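Local coordinates for protein decaprenyl diphosphate synthase (Rhodobacter capsulatus, PDB 3MZV) that probably joins isopentenyl units to farnesyl diphosphate with magnesium's help, making the long all-trans prenyl diphosphate that supplies quinone side chains, at residues B[201-204]-B[205-209]; B[215-218]-B[219-223]; B[301-304]-B[305-309]; B[317-320]-B[321-325]. All coordinates share one frame; numbering follows the deposited sequence.

Contact 1: B[201-204]-B[205-209]; sequences QVQA and LFDYG
Gln203 and Asp207, one helical turn apart near the start of helix 199-224, meet through amide and carboxylate on a polar flank of the helix. The bond to Gln203 CB points away from 205-209; CG stands anti to the backbone N (chi1 -179°), and a bend at the next bond brings the chain back toward Asp207. Its CG then comes 4.0 Å from Asp207 OD2, CD lies 3.9 Å from OD1 of the same carboxylate, and at the tip NE2 reaches Asp207 OD1 at 2.8 Å. The N-H misses the straight line to that oxygen, at 126°, so this hydrogen bond is weak despite its length, and the two flat groups are turned 63° against each other. NE2 also passes 3.9 Å from Phe206 CD1, while Asp207 OD1 sits in the plane of the Phe206 ring, at its edge. Beneath them Asp207 N donates to Gln203 O at 2.9 Å, a straighter bond belonging to the helix itself. With an alanine in place of Asp207, the Gln203 amide would probably lose its acceptor and be set free to turn. Val202 and the Phe206 ring pack against helix 169-194, and Asp207 itself also touches Ala308 of helix 290-308. A neutral amide meeting a carboxylate through one weak bond probably adds little to the backbone bonds and would leave the negative charge uncompensated by this pair.

Contact 2: B[215-218]-B[219-223]; sequences AFQI and VDDLL
Phe216 O is gripped twice: Asp220 N donates to it at 3.2 Å in the helical bond, and a water donates to it at 2.7 Å. The same water gives a weak second bond to Asp220 OD1, at 3.1 Å, and so ties the carboxylate back to the carbonyl one turn earlier. The water oxygen lies 3.5 Å above the plane of the Phe216 ring, over its centre. The ring and the Asp220 carboxylate run side by side, with planes 66° apart, and Phe216 CE2 approaches Asp220 OD2 to 4.0 Å. One residue further on, Gln217 folds over Asp221: CG leaves anti to the backbone N (chi1 -175°), the chain bends at its second torsion (62°), and CG settles 3.7 Å from Asp221 OD2, with the amide end close to the carboxylate. Asp221 OD2 takes a hydrogen bond from outside, with Tyr172 OH as its partner. Replacing Asp221 by an alanine is likely to leave the Tyr172 hydroxyl without this mate and to strip away the packing beside Gln217 CG. Asp220 and Asp221 open the second aspartate-rich motif (DDxxD) of trans-prenyl synthases, preceded by Phe-Gln; in relatives it helps hold magnesium and diphosphate. Within the helical bundle, Gln217 faces helix 169-194, Ile218 wedges between that helix and helix 290-308, and Phe216 lies against helix 56-67, its ring meeting that of Phe184.

Contact 3: B[301-304]-B[305-309]; sequences WTDT and ARKAL
Asp303 and Lys307 form a salt bridge one turn apart, Lys307 NZ donating to Asp303 OD1 at 2.7 Å. The ammonium approaches on the syn side of that oxygen, 16° out of the carboxylate plane. A bend at chi2 (67°) in an otherwise extended tail takes the lysine back along the helix, bringing CD to 3.3 Å from Asp303 O, so that the methylenes run over the backbone carbonyl before the charge is reached. Asp303 OD1 also receives a water, which in turn accepts a long, weak bond from Arg306 NE. A second water joins Thr302 to Arg306: it donates to Thr302 OG1 at 2.8 Å and accepts from Arg306 NH1 at 3.2 Å, bridging side chains that lie alongside each other. Further out, the Thr302 hydroxyl is hydrogen-bonded to Ile299 O in the preceding turn, which helps hold OG1 where it meets the water, while Arg306 NH2 is held by a salt bridge to Asp322 of helix 316-328. Asp303, Arg306 and Lys307 all touch a crystal neighbour, so the lattice may share in their poses. Trp301, Thr302 and Ala305 turn their side chains to helix 199-224. A salt bridge from residue i to i+4 on the outward side, with small and apolar residues facing inward, is the familiar pattern of an amphipathic alpha-helix, here one member of the all-alpha isoprenoid synthase bundle.

Contact 4: B[317-320]-B[321-325]; sequences LRQM and LDDLA
Gln319 and Asp323 are an i to i+4 amide-carboxylate pair on helix 316-328, an outer helix of the all-alpha isoprenoid synthase fold. In the conformer described, Gln319 NE2 donates to Asp323 OD2 at 2.8 Å, but the N-H makes an angle of only 122° with the acceptor and the bond is weak. NE2 also lies 3.0 Å from Asp323 OD1, too badly aimed to count as a second bond; it sits in front of the two oxygens, tilted out of the carboxylate plane, and the amide and carboxylate planes are 82° apart. Because Gln319 is modelled in two conformers and touches a crystal neighbour, this bond is probably not permanent. The amide oxygen has its own partner, a weak hydrogen bond from Arg13 NH2 in helix 11-17. Arg318 sends its guanidinium away from this pair, with NH1 on Leu312 O and NH2 in a salt bridge with Asp314. Asp322 OD1 is taken by a salt bridge from Arg306 NH2 of helix 290-308. The backbone is more securely paired: Gln319 O accepts Asp323 N at 2.9 Å and Met320 O accepts Leu324 N at 2.8 Å. Leu321 O takes a hydrogen bond from the Tyr208 hydroxyl of helix 199-224. The leucines make the inner, apolar side, with Leu317 and Leu324 touching Leu14 and Leu321 touching Leu60. Standing anti to its own carbonyl carbon (chi1 -69°), Leu321 CG rests 3.4 Å from Leu317 O.

Contacts 1 and 2 lie in series on helix 199-224, their centres 21 Å apart, while contacts 3 and 4 occupy the two helices that follow each other, 290-308 and 316-328. Contact 2 is the buried one, about 10 Å from the chain centre, and its polar groups answer to water and to a tyrosine beside the aspartate-rich motif. The other three sit 17 to 18 Å out, with inner faces packed and outer faces polar: amide-to-carboxylate pairs in contacts 1 and 4, a full salt bridge in contact 3. Contact 3 touches each of the others: apolar and aromatic side chains, among them Tyr208 on Leu309 and Ile218 on Trp301, pack it against contacts 1 and 2, whereas opposite charges help bind it to contact 4.

Contact 1: B[201-204]-B[205-209]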
loop_
_atom_site.group_PDB
_atom_site.type_symbol
_atom_site.label_atom_id
_atom_site.label_comp_id
_atom_site.label_asym_id
_atom_site.label_seq_id
_atom_site.Cartn_x
_atom_site.Cartn_y
_atom_site.Cartn_z
ATOM N N GLN B 201 -16.765 -14.899 21.897
ATOM C CA GLN B 201 -15.693 -15.709 21.326
ATOM C C GLN B 201 -14.852 -14.925 20.316
ATOM O O GLN B 201 -13.621 -15.090 20.281
ATOM C CB GLN B 201 -16.232 -17.010 20.708
ATOM C CG GLN B 201 -16.779 -18.002 21.789
ATOM C CD GLN B 201 -17.376 -19.272 21.211
ATOM O OE1 GLN B 201 -16.959 -19.762 20.157
ATOM N NE2 GLN B 201 -18.377 -19.814 21.906
ATOM N N VAL B 202 -15.505 -14.086 19.501
ATOM C CA VAL B 202 -14.767 -13.177 18.625
ATOM C C VAL B 202 -13.825 -12.314 19.431
ATOM O O VAL B 202 -12.657 -12.218 19.116
ATOM C CB VAL B 202 -15.688 -12.264 17.814
ATOM C CG1 VAL B 202 -14.875 -11.252 16.998
ATOM C CG2 VAL B 202 -16.623 -13.097 16.877
ATOM N N GLN B 203 -14.330 -11.712 20.510
ATOM C CA GLN B 203 -13.496 -10.875 21.358
ATOM C C GLN B 203 -12.354 -11.679 22.007
ATOM O O GLN B 203 -11.226 -11.197 22.062
ATOM C CB GLN B 203 -14.356 -10.140 22.415
ATOM C CG GLN B 203 -13.551 -9.221 23.328
ATOM C CD GLN B 203 -12.978 -8.018 22.598
ATOM O OE1 GLN B 203 -13.605 -7.471 21.669
ATOM N NE2 GLN B 203 -11.745 -7.614 22.981
ATOM N N ALA B 204 -12.625 -12.916 22.440
ATOM C CA ALA B 204 -11.590 -13.725 23.064
ATOM C C ALA B 204 -10.518 -14.045 22.029
ATOM O O ALA B 204 -9.342 -14.027 22.339
ATOM C CB ALA B 204 -12.144 -15.014 23.646
ATOM N N LEU B 205 -10.930 -14.311 20.798
ATOM C CA LEU B 205 -9.939 -14.629 19.768
ATOM C C LEU B 205 -9.097 -13.395 19.487
ATOM O O LEU B 205 -7.869 -13.501 19.290
ATOM C CB LEU B 205 -10.594 -15.108 18.478
ATOM C CG LEU B 205 -11.157 -16.512 18.502
ATOM C CD1 LEU B 205 -12.223 -16.695 17.356
ATOM C CD2 LEU B 205 -10.050 -17.548 18.441
ATOM N N PHE B 206 -9.750 -12.243 19.438
ATOM C CA PHE B 206 -9.015 -10.990 19.267
ATOM C C PHE B 206 -7.944 -10.849 20.371
ATOM O O PHE B 206 -6.794 -10.544 20.067
ATOM C CB PHE B 206 -9.968 -9.762 19.276
ATOM C CG PHE B 206 -9.254 -8.430 19.199
ATOM C CD1 PHE B 206 -8.824 -7.782 20.360
ATOM C CD2 PHE B 206 -9.019 -7.818 17.966
ATOM C CE1 PHE B 206 -8.150 -6.553 20.312
ATOM C CE2 PHE B 206 -8.368 -6.558 17.889
ATOM C CZ PHE B 206 -7.924 -5.927 19.051
ATOM N N ASP B 207 -8.348 -11.077 21.627
ATOM C CA ASP B 207 -7.503 -10.848 22.788
ATOM C C ASP B 207 -6.358 -11.849 22.755
ATOM O O ASP B 207 -5.215 -11.463 23.037
ATOM C CB ASP B 207 -8.283 -11.001 24.115
ATOM C CG ASP B 207 -9.307 -9.901 24.358
ATOM O OD1 ASP B 207 -9.320 -8.857 23.688
ATOM O OD2 ASP B 207 -10.142 -10.104 25.246
ATOM N N TYR B 208 -6.652 -13.093 22.360
ATOM C CA TYR B 208 -5.612 -14.109 22.150
ATOM C C TYR B 208 -4.574 -13.646 21.164
ATOM O O TYR B 208 -3.372 -13.681 21.441
ATOM C CB TYR B 208 -6.173 -15.466 21.722
ATOM C CG TYR B 208 -5.104 -16.462 21.323
ATOM C CD1 TYR B 208 -4.369 -17.172 22.291
ATOM C CD2 TYR B 208 -4.777 -16.661 19.990
ATOM C CE1 TYR B 208 -3.359 -18.102 21.927
ATOM C CE2 TYR B 208 -3.772 -17.573 19.617
ATOM C CZ TYR B 208 -3.077 -18.281 20.570
ATOM O OH TYR B 208 -2.112 -19.151 20.144
ATOM N N GLY B 209 -5.029 -13.196 20.000
ATOM C CA GLY B 209 -4.125 -12.798 18.983
ATOM C C GLY B 209 -3.311 -11.579 19.362
ATOM O O GLY B 209 -2.126 -11.536 19.095
#

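Contact 2: B[215-218]-B[219-223]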
loop_
_atom_site.group_PDB
_atom_site.type_symbol
_atom_site.label_atom_id
_atom_site.label_comp_id
_atom_site.label_asym_id
_atom_site.label_seq_id
_atom_site.Cartn_x
_atom_site.Cartn_y
_atom_site.Cartn_z
ATOM N N ALA B 215 3.630 -10.664 22.666
ATOM C CA ALA B 215 4.672 -11.587 23.109
ATOM C C ALA B 215 5.665 -11.842 22.031
ATOM O O ALA B 215 6.858 -11.854 22.261
ATOM C CB ALA B 215 4.068 -12.953 23.621
ATOM N N PHE B 216 5.170 -12.017 20.813
ATOM C CA PHE B 216 6.023 -12.389 19.717
ATOM C C PHE B 216 7.083 -11.304 19.441
ATOM O O PHE B 216 8.252 -11.588 19.278
ATOM C CB PHE B 216 5.090 -12.565 18.503
ATOM C CG PHE B 216 5.755 -13.033 17.277
ATOM C CD1 PHE B 216 5.841 -14.385 17.007
ATOM C CD2 PHE B 216 6.197 -12.109 16.323
ATOM C CE1 PHE B 216 6.412 -14.831 15.803
ATOM C CE2 PHE B 216 6.781 -12.547 15.117
ATOM C CZ PHE B 216 6.875 -13.895 14.853
ATOM N N GLN B 217 6.661 -10.056 19.427
ATOM C CA GLN B 217 7.569 -8.943 19.193
ATOM C C GLN B 217 8.526 -8.737 20.381
ATOM O O GLN B 217 9.685 -8.470 20.174
ATOM C CB GLN B 217 6.848 -7.655 18.951
ATOM C CG GLN B 217 7.785 -6.528 18.588
ATOM C CD GLN B 217 8.532 -6.794 17.315
ATOM O OE1 GLN B 217 9.776 -6.785 17.264
ATOM N NE2 GLN B 217 7.781 -7.080 16.281
ATOM N N ILE B 218 8.016 -8.806 21.608
ATOM C CA ILE B 218 8.903 -8.690 22.762
ATOM C C ILE B 218 9.984 -9.748 22.738
ATOM O O ILE B 218 11.163 -9.442 23.001
ATOM C CB ILE B 218 8.118 -8.736 24.129
ATOM C CG1 ILE B 218 7.123 -7.586 24.204
ATOM C CG2 ILE B 218 9.159 -8.692 25.297
ATOM C CD1 ILE B 218 6.156 -7.543 25.462
ATOM N N VAL B 219 9.642 -10.976 22.364
ATOM C CA VAL B 219 10.644 -12.043 22.232
ATOM C C VAL B 219 11.732 -11.656 21.192
ATOM O O VAL B 219 12.889 -11.759 21.449
ATOM C CB VAL B 219 10.041 -13.427 21.867
ATOM C CG1 VAL B 219 11.129 -14.425 21.358
ATOM C CG2 VAL B 219 9.346 -14.036 23.082
ATOM N N ASP B 220 11.330 -11.160 20.053
ATOM C CA ASP B 220 12.308 -10.711 19.066
ATOM C C ASP B 220 13.191 -9.579 19.587
ATOM O O ASP B 220 14.431 -9.606 19.409
ATOM C CB ASP B 220 11.575 -10.259 17.839
ATOM C CG ASP B 220 11.228 -11.415 16.924
ATOM O OD1 ASP B 220 11.805 -12.510 17.113
ATOM O OD2 ASP B 220 10.417 -11.187 16.009
ATOM N N ASP B 221 12.562 -8.624 20.264
ATOM C CA ASP B 221 13.321 -7.467 20.815
ATOM C C ASP B 221 14.313 -7.919 21.894
ATOM O O ASP B 221 15.416 -7.398 21.978
ATOM C CB ASP B 221 12.400 -6.384 21.354
ATOM C CG ASP B 221 11.466 -5.799 20.277
ATOM O OD1 ASP B 221 11.680 -6.031 19.078
ATOM O OD2 ASP B 221 10.519 -5.102 20.655
ATOM N N LEU B 222 13.916 -8.914 22.699
ATOM C CA LEU B 222 14.778 -9.472 23.723
ATOM C C LEU B 222 15.979 -10.205 23.105
ATOM O O LEU B 222 17.144 -9.988 23.474
ATOM C CB LEU B 222 13.956 -10.402 24.621
ATOM C CG LEU B 222 14.734 -11.209 25.682
ATOM C CD1 LEU B 222 15.714 -10.392 26.529
ATOM C CD2 LEU B 222 13.749 -11.946 26.578
ATOM N N LEU B 223 15.678 -11.044 22.123
ATOM C CA LEU B 223 16.704 -11.836 21.483
ATOM C C LEU B 223 17.681 -10.930 20.715
ATOM O O LEU B 223 18.855 -11.259 20.563
ATOM C CB LEU B 223 16.064 -12.863 20.561
ATOM C CG LEU B 223 15.278 -14.031 21.173
ATOM C CD1 LEU B 223 14.546 -14.784 20.032
ATOM C CD2 LEU B 223 16.139 -15.003 21.992
HETATM O O HOH W 1 9.191 -13.871 18.173
#

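Contact 3: B[301-304]-B[305-309]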
loop_
_atom_site.group_PDB
_atom_site.type_symbol
_atom_site.label_atom_id
_atom_site.label_comp_id
_atom_site.label_asym_id
_atom_site.label_seq_id
_atom_site.Cartn_x
_atom_site.Cartn_y
_atom_site.Cartn_z
ATOM N N TRP B 301 2.632 -11.764 28.758
ATOM C CA TRP B 301 1.688 -11.600 27.666
ATOM C C TRP B 301 1.186 -12.977 27.206
ATOM O O TRP B 301 0.036 -13.080 26.800
ATOM C CB TRP B 301 2.294 -10.737 26.519
ATOM C CG TRP B 301 2.120 -9.258 26.808
ATOM C CD1 TRP B 301 3.079 -8.339 27.197
ATOM C CD2 TRP B 301 0.900 -8.546 26.757
ATOM N NE1 TRP B 301 2.505 -7.099 27.373
ATOM C CE2 TRP B 301 1.169 -7.203 27.141
ATOM C CE3 TRP B 301 -0.416 -8.917 26.468
ATOM C CZ2 TRP B 301 0.170 -6.212 27.173
ATOM C CZ3 TRP B 301 -1.397 -7.940 26.524
ATOM C CH2 TRP B 301 -1.095 -6.607 26.870
ATOM N N THR B 302 2.016 -14.024 27.275
ATOM C CA THR B 302 1.531 -15.363 26.882
ATOM C C THR B 302 0.529 -15.866 27.915
ATOM O O THR B 302 -0.399 -16.589 27.578
ATOM C CB THR B 302 2.629 -16.398 26.671
ATOM O OG1 THR B 302 3.277 -16.650 27.900
ATOM C CG2 THR B 302 3.634 -15.959 25.588
ATOM N N ASP B 303 0.687 -15.481 29.187
ATOM C CA ASP B 303 -0.353 -15.779 30.186
ATOM C C ASP B 303 -1.674 -15.143 29.825
ATOM O O ASP B 303 -2.718 -15.780 29.902
ATOM C CB ASP B 303 0.019 -15.280 31.576
ATOM C CG ASP B 303 -1.024 -15.642 32.627
ATOM O OD1 ASP B 303 -1.195 -16.837 32.884
ATOM O OD2 ASP B 303 -1.640 -14.718 33.223
ATOM N N THR B 304 -1.633 -13.863 29.480
ATOM C CA THR B 304 -2.803 -13.162 29.056
ATOM C C THR B 304 -3.420 -13.846 27.823
ATOM O O THR B 304 -4.607 -13.981 27.760
ATOM C CB THR B 304 -2.494 -11.674 28.768
ATOM O OG1 THR B 304 -1.952 -11.086 29.963
ATOM C CG2 THR B 304 -3.754 -10.923 28.380
ATOM N N ALA B 305 -2.616 -14.284 26.874
ATOM C CA ALA B 305 -3.120 -14.957 25.684
ATOM C C ALA B 305 -3.820 -16.240 26.055
ATOM O O ALA B 305 -4.956 -16.492 25.634
ATOM C CB ALA B 305 -1.979 -15.240 24.713
ATOM N N ARG B 306 -3.146 -17.067 26.842
ATOM C CA ARG B 306 -3.712 -18.327 27.320
ATOM C C ARG B 306 -5.035 -18.151 28.056
ATOM O O ARG B 306 -5.980 -18.902 27.797
ATOM C CB ARG B 306 -2.693 -19.036 28.196
ATOM C CG ARG B 306 -3.195 -20.322 28.827
ATOM C CD ARG B 306 -1.998 -21.208 29.362
ATOM N NE ARG B 306 -0.751 -20.464 29.229
ATOM C CZ ARG B 306 0.171 -20.641 28.290
ATOM N NH1 ARG B 306 1.237 -19.857 28.289
ATOM N NH2 ARG B 306 0.068 -21.595 27.394
ATOM N N LYS B 307 -5.148 -17.128 28.892
ATOM C CA LYS B 307 -6.432 -16.817 29.601
ATOM C C LYS B 307 -7.579 -16.490 28.658
ATOM O O LYS B 307 -8.725 -16.829 28.903
ATOM C CB LYS B 307 -6.285 -15.620 30.555
ATOM C CG LYS B 307 -6.081 -15.928 32.041
ATOM C CD LYS B 307 -4.798 -16.586 32.329
ATOM C CE LYS B 307 -4.609 -16.773 33.872
ATOM N NZ LYS B 307 -3.393 -17.553 34.188
ATOM N N ALA B 308 -7.272 -15.783 27.585
ATOM C CA ALA B 308 -8.269 -15.445 26.598
ATOM C C ALA B 308 -8.882 -16.697 25.967
ATOM O O ALA B 308 -10.054 -16.700 25.619
ATOM C CB ALA B 308 -7.627 -14.588 25.499
ATOM N N LEU B 309 -8.097 -17.762 25.801
ATOM C CA LEU B 309 -8.630 -18.994 25.191
ATOM C C LEU B 309 -9.754 -19.681 25.959
ATOM O O LEU B 309 -10.529 -20.472 25.386
ATOM C CB LEU B 309 -7.512 -20.005 24.988
ATOM C CG LEU B 309 -6.443 -19.642 23.965
ATOM C CD1 LEU B 309 -5.303 -20.630 24.002
ATOM C CD2 LEU B 309 -6.995 -19.571 22.534
HETATM O O HOH W 2 2.987 -18.080 30.252
HETATM O O HOH W 3 0.226 -18.726 32.015
#

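Contact 4: B[317-320]-B[321-325]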
loop_
_atom_site.group_PDB
_atom_site.type_symbol
_atom_site.label_atom_id
_atom_site.label_comp_id
_atom_site.label_asym_id
_atom_site.label_seq_id
_atom_site.Cartn_x
_atom_site.Cartn_y
_atom_site.Cartn_z
ATOM N N LEU B 317 -8.049 -27.653 18.375
ATOM C CA LEU B 317 -7.369 -26.440 17.957
ATOM C C LEU B 317 -7.181 -25.473 19.105
ATOM O O LEU B 317 -6.199 -24.751 19.119
ATOM C CB LEU B 317 -8.106 -25.754 16.815
ATOM C CG LEU B 317 -8.025 -26.430 15.436
ATOM C CD1 LEU B 317 -9.010 -25.759 14.504
ATOM C CD2 LEU B 317 -6.582 -26.409 14.856
ATOM N N ARG B 318 -8.086 -25.466 20.078
ATOM C CA ARG B 318 -7.872 -24.631 21.244
ATOM C C ARG B 318 -6.585 -25.050 21.968
ATOM O O ARG B 318 -5.767 -24.200 22.290
ATOM C CB ARG B 318 -9.045 -24.656 22.208
ATOM C CG ARG B 318 -9.014 -23.515 23.175
ATOM C CD ARG B 318 -10.107 -23.568 24.168
ATOM N NE ARG B 318 -9.778 -24.527 25.214
ATOM C CZ ARG B 318 -10.585 -24.870 26.224
ATOM N NH1 ARG B 318 -11.799 -24.347 26.357
ATOM N NH2 ARG B 318 -10.160 -25.747 27.133
ATOM N N GLN B 319 -6.397 -26.344 22.182
ATOM C CA GLN B 319 -5.193 -26.816 22.850
ATOM C C GLN B 319 -3.949 -26.503 22.008
ATOM O O GLN B 319 -2.941 -26.117 22.545
ATOM C CB GLN B 319 -5.293 -28.303 23.205
ATOM C CG GLN B 319 -4.257 -28.776 24.217
ATOM C CD GLN B 319 -2.983 -29.279 23.550
ATOM O OE1 GLN B 319 -3.013 -29.713 22.398
ATOM N NE2 GLN B 319 -1.862 -29.228 24.270
ATOM N N MET B 320 -4.033 -26.625 20.688
ATOM C CA MET B 320 -2.888 -26.324 19.858
ATOM C C MET B 320 -2.514 -24.821 19.934
ATOM O O MET B 320 -1.332 -24.485 19.921
ATOM C CB MET B 320 -3.114 -26.772 18.403
ATOM C CG MET B 320 -2.918 -28.289 18.161
ATOM S SD MET B 320 -3.250 -28.825 16.423
ATOM C CE MET B 320 -4.916 -29.421 16.700
ATOM N N LEU B 321 -3.505 -23.934 20.040
ATOM C CA LEU B 321 -3.246 -22.510 20.223
ATOM C C LEU B 321 -2.642 -22.214 21.582
ATOM O O LEU B 321 -1.838 -21.296 21.711
ATOM C CB LEU B 321 -4.527 -21.666 20.027
ATOM C CG LEU B 321 -5.050 -21.613 18.584
ATOM C CD1 LEU B 321 -6.379 -20.812 18.542
ATOM C CD2 LEU B 321 -4.048 -21.030 17.605
ATOM N N ASP B 322 -3.054 -22.977 22.576
ATOM C CA ASP B 322 -2.444 -22.928 23.900
ATOM C C ASP B 322 -0.942 -23.293 23.800
ATOM O O ASP B 322 -0.063 -22.520 24.287
ATOM C CB ASP B 322 -3.206 -23.848 24.855
ATOM C CG ASP B 322 -2.957 -23.543 26.332
ATOM O OD1 ASP B 322 -1.830 -23.750 26.795
ATOM O OD2 ASP B 322 -3.907 -23.155 27.048
ATOM N N ASP B 323 -0.633 -24.410 23.141
ATOM C CA ASP B 323 0.768 -24.813 22.970
ATOM C C ASP B 323 1.504 -23.764 22.134
ATOM O O ASP B 323 2.695 -23.524 22.319
ATOM C CB ASP B 323 0.917 -26.160 22.254
ATOM C CG ASP B 323 0.468 -27.341 23.078
ATOM O OD1 ASP B 323 0.461 -27.275 24.307
ATOM O OD2 ASP B 323 0.134 -28.374 22.462
ATOM N N LEU B 324 0.816 -23.149 21.190
ATOM C CA LEU B 324 1.489 -22.161 20.358
ATOM C C LEU B 324 1.961 -20.956 21.217
ATOM O O LEU B 324 3.012 -20.359 20.936
ATOM C CB LEU B 324 0.606 -21.716 19.227
ATOM C CG LEU B 324 1.180 -20.732 18.215
ATOM C CD1 LEU B 324 2.368 -21.317 17.425
ATOM C CD2 LEU B 324 0.037 -20.270 17.281
ATOM N N ALA B 325 1.215 -20.614 22.259
ATOM C CA ALA B 325 1.644 -19.533 23.136
ATOM C C ALA B 325 2.924 -19.892 23.853
ATOM O O ALA B 325 3.810 -19.038 23.954
ATOM C CB ALA B 325 0.556 -19.163 24.137
#